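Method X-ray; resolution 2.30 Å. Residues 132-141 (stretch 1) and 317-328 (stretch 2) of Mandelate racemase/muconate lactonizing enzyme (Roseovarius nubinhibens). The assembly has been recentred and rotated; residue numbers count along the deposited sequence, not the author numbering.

Stretch 1 (132-141) ATPVPINSSI
Stretch 2, residues 317-328: NRLASWLGHAHL

What fixes the register of the two stretches? A single beta bridge pairs Ile-137 with Ser-321, their CA atoms 4.9 Å apart, and both of its hydrogen bonds belong to the backbone of Ser-321. Ser-321 N donates to Pro-136 O at 2.8 Å (162° at the hydrogen), and Asn-138 N donates to Ser-321 O at 2.9 Å (163°). The chains run in the same direction here: Pro-136 CA lies 4.8 Å from Ala-320 CA, and Asn-138 CA lies 5.6 Å from Trp-322 CA. Both backbones are extended, with phi/psi of -111/133 at Ile-137 and -98/159 at Ser-321. Proline has no N-H to give, but at position 136 the bridge asks just for its carbonyl.

How are the two carbonyls of the bridge further satisfied? Each also receives a CA-H...O contact, from Ala-320 CA to Pro-136 O and from Ile-137 CA to Ser-321 O, both at 3.3 Å. Asn-138, with chi1 near 72° (p), brings ND2 to 3.0 Å from Ser-321 O, but the angle is too poor for a hydrogen bond, so of the two nitrogens of Asn-138, the backbone N is the one that hydrogen-bonds Ser-321 O.

Which side chains pack around the bridge? Ala-320 sets only a methyl beside the bridge; its CB lies 4.4 Å from Pro-136 CB and 3.9 Å from Asn-138 CB. Ile-137 points its CA-to-CB bond away overall, yet its m,m rotamer returns the tip, with CD1 3.9 Å from CD1 of Leu-323 (chi1 -95°, chi2 24°, both between wells) in a buried apolar contact. Val-135 (t) points toward stretch 2 and sets CG1 3.5 Å from Ser-321 OG, a hydroxyl hydrogen-bonded elsewhere in the structure. Arg-318 (chi1 t, chi2 -144° between wells, chi3 m, chi4 129°) extends alongside Val-135 and Thr-133: its CD is 4.1 Å from Val-135 CG1 and its NH1 3.5 Å from Thr-133 CG2. Neither is a hydrogen bond; the arginine's NE and NH1 find theirs elsewhere in the structure.

What does the polar end of the contact contribute? Ser-140 (m) points toward stretch 2, placing OG at the edges of two rings, near their planes. Trp-322, with chi1 at 180° (t) and chi2 at 73°, donates a weak hydrogen bond from NE1 to Ser-140 OG at 3.4 Å, bent to 131°. His-327 (m) brings NE2 to 3.5 Å from the same Ser-140 OG. His-327 N also donates to Gly-324 O at 3.1 Å within stretch 2. Altogether the two stretches bury 583 Å², both sides summed.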

# COMPACT_ATOMS: atom_id res chain seq x y z
N ALA A 132 4.98 -41.54 16.40
CA ALA A 132 5.87 -41.75 15.26
C ALA A 132 5.05 -41.95 13.99
O ALA A 132 4.92 -43.08 13.49
CB ALA A 132 6.80 -42.93 15.51
N THR A 133 4.49 -40.86 13.48
CA THR A 133 3.58 -40.88 12.34
C THR A 133 4.35 -41.28 11.08
O THR A 133 5.40 -40.69 10.79
CB THR A 133 2.89 -39.51 12.15
OG1 THR A 133 2.14 -39.19 13.33
CG2 THR A 133 1.94 -39.51 10.96
N PRO A 134 3.86 -42.31 10.36
CA PRO A 134 4.39 -42.65 9.04
C PRO A 134 4.16 -41.54 8.01
O PRO A 134 3.03 -41.10 7.81
CB PRO A 134 3.62 -43.93 8.67
CG PRO A 134 2.40 -43.91 9.51
CD PRO A 134 2.79 -43.23 10.78
N VAL A 135 5.24 -41.10 7.38
CA VAL A 135 5.22 -39.93 6.51
C VAL A 135 5.34 -40.41 5.06
O VAL A 135 6.28 -41.14 4.74
CB VAL A 135 6.36 -38.92 6.86
CG1 VAL A 135 6.37 -37.74 5.90
CG2 VAL A 135 6.20 -38.42 8.30
N PRO A 136 4.39 -40.02 4.19
CA PRO A 136 4.46 -40.32 2.76
C PRO A 136 5.75 -39.81 2.12
O PRO A 136 6.23 -38.73 2.46
CB PRO A 136 3.25 -39.58 2.18
CG PRO A 136 2.30 -39.48 3.31
CD PRO A 136 3.17 -39.25 4.52
N ILE A 137 6.30 -40.61 1.22
CA ILE A 137 7.55 -40.30 0.55
C ILE A 137 7.23 -40.03 -0.91
O ILE A 137 6.48 -40.79 -1.52
CB ILE A 137 8.59 -41.47 0.68
CG1 ILE A 137 8.86 -41.81 2.15
CG2 ILE A 137 9.90 -41.15 -0.05
CD1 ILE A 137 9.23 -40.61 3.03
N ASN A 138 7.77 -38.94 -1.46
CA ASN A 138 7.56 -38.66 -2.88
C ASN A 138 8.61 -39.23 -3.83
O ASN A 138 9.79 -39.34 -3.48
CB ASN A 138 7.27 -37.17 -3.14
CG ASN A 138 8.48 -36.30 -2.95
OD1 ASN A 138 9.27 -36.10 -3.88
ND2 ASN A 138 8.63 -35.75 -1.76
N SER A 139 8.18 -39.59 -5.04
CA SER A 139 9.08 -40.02 -6.10
C SER A 139 9.70 -38.83 -6.83
O SER A 139 9.19 -37.71 -6.77
CB SER A 139 8.33 -40.88 -7.12
OG SER A 139 7.38 -40.12 -7.85
N SER A 140 10.81 -39.09 -7.51
CA SER A 140 11.45 -38.10 -8.37
C SER A 140 11.37 -38.53 -9.83
O SER A 140 11.94 -39.56 -10.21
CB SER A 140 12.91 -37.90 -7.97
OG SER A 140 13.01 -37.65 -6.58
N ILE A 141 10.66 -37.74 -10.62
CA ILE A 141 10.44 -38.04 -12.03
C ILE A 141 11.29 -37.12 -12.91
O ILE A 141 11.02 -35.93 -13.02
CB ILE A 141 8.94 -37.90 -12.42
CG1 ILE A 141 8.02 -38.57 -11.38
CG2 ILE A 141 8.69 -38.40 -13.86
CD1 ILE A 141 8.16 -40.10 -11.25
N ASN A 317 -1.09 -29.81 7.59
CA ASN A 317 0.01 -28.96 7.13
C ASN A 317 1.17 -29.75 6.54
O ASN A 317 2.05 -29.18 5.90
CB ASN A 317 0.50 -28.07 8.26
CG ASN A 317 -0.62 -27.27 8.88
OD1 ASN A 317 -1.24 -27.70 9.86
ND2 ASN A 317 -0.91 -26.10 8.31
N ARG A 318 1.18 -31.06 6.76
CA ARG A 318 2.29 -31.89 6.33
C ARG A 318 2.02 -32.48 4.96
O ARG A 318 0.95 -33.04 4.71
CB ARG A 318 2.55 -33.00 7.36
CG ARG A 318 3.78 -33.86 7.08
CD ARG A 318 3.52 -35.30 7.49
NE ARG A 318 3.14 -35.39 8.90
CZ ARG A 318 2.07 -36.03 9.36
NH1 ARG A 318 1.82 -36.03 10.67
NH2 ARG A 318 1.25 -36.67 8.54
N LEU A 319 2.98 -32.32 4.05
CA LEU A 319 2.95 -33.03 2.77
C LEU A 319 4.05 -34.09 2.74
O LEU A 319 4.67 -34.36 3.76
CB LEU A 319 3.08 -32.03 1.61
CG LEU A 319 1.97 -30.99 1.46
CD1 LEU A 319 2.46 -29.80 0.65
CD2 LEU A 319 0.73 -31.59 0.82
N ALA A 320 4.28 -34.69 1.57
CA ALA A 320 5.28 -35.75 1.40
C ALA A 320 6.71 -35.30 1.70
O ALA A 320 7.07 -34.14 1.50
CB ALA A 320 5.19 -36.33 0.00
N SER A 321 7.52 -36.22 2.22
CA SER A 321 8.95 -36.00 2.39
C SER A 321 9.73 -36.63 1.24
O SER A 321 9.24 -37.52 0.55
CB SER A 321 9.43 -36.58 3.72
OG SER A 321 9.03 -35.76 4.81
N TRP A 322 10.94 -36.15 1.04
CA TRP A 322 11.91 -36.76 0.14
C TRP A 322 12.99 -37.41 1.00
O TRP A 322 13.37 -36.87 2.04
CB TRP A 322 12.50 -35.68 -0.76
CG TRP A 322 13.51 -36.12 -1.76
CD1 TRP A 322 13.29 -36.82 -2.90
CD2 TRP A 322 14.92 -35.84 -1.73
NE1 TRP A 322 14.47 -37.01 -3.58
CE2 TRP A 322 15.49 -36.42 -2.88
CE3 TRP A 322 15.76 -35.16 -0.83
CZ2 TRP A 322 16.86 -36.34 -3.16
CZ3 TRP A 322 17.12 -35.08 -1.11
CH2 TRP A 322 17.65 -35.67 -2.27
N LEU A 323 13.46 -38.57 0.58
CA LEU A 323 14.58 -39.23 1.26
C LEU A 323 15.83 -39.16 0.39
O LEU A 323 15.87 -39.70 -0.72
CB LEU A 323 14.23 -40.69 1.58
CG LEU A 323 13.68 -41.09 2.96
CD1 LEU A 323 12.97 -39.96 3.72
CD2 LEU A 323 12.77 -42.31 2.83
N GLY A 324 16.84 -38.46 0.91
CA GLY A 324 18.14 -38.32 0.23
C GLY A 324 18.84 -39.63 -0.08
O GLY A 324 19.38 -39.79 -1.18
N HIS A 325 18.81 -40.56 0.87
CA HIS A 325 19.59 -41.79 0.81
C HIS A 325 19.12 -42.77 -0.26
O HIS A 325 19.87 -43.65 -0.68
CB HIS A 325 19.69 -42.46 2.18
CG HIS A 325 18.41 -43.05 2.67
ND1 HIS A 325 17.60 -42.42 3.60
CD2 HIS A 325 17.79 -44.22 2.39
CE1 HIS A 325 16.54 -43.17 3.85
NE2 HIS A 325 16.63 -44.27 3.12
N ALA A 326 17.88 -42.59 -0.71
CA ALA A 326 17.33 -43.32 -1.86
C ALA A 326 18.08 -43.08 -3.17
O ALA A 326 17.99 -43.89 -4.09
CB ALA A 326 15.85 -42.99 -2.02
N HIS A 327 18.81 -41.97 -3.24
CA HIS A 327 19.51 -41.60 -4.47
C HIS A 327 21.01 -41.92 -4.42
O HIS A 327 21.72 -41.72 -5.40
CB HIS A 327 19.26 -40.13 -4.80
CG HIS A 327 17.83 -39.84 -5.14
ND1 HIS A 327 17.38 -39.75 -6.44
CD2 HIS A 327 16.74 -39.67 -4.35
CE1 HIS A 327 16.08 -39.51 -6.44
NE2 HIS A 327 15.66 -39.46 -5.18
N LEU A 328 21.46 -42.44 -3.28
CA LEU A 328 22.84 -42.88 -3.09
C LEU A 328 23.04 -44.35 -3.47
O LEU A 328 22.13 -45.18 -3.29
CB LEU A 328 23.28 -42.68 -1.64
CG LEU A 328 23.18 -41.30 -0.98
CD1 LEU A 328 23.53 -41.42 0.50
CD2 LEU A 328 24.08 -40.28 -1.69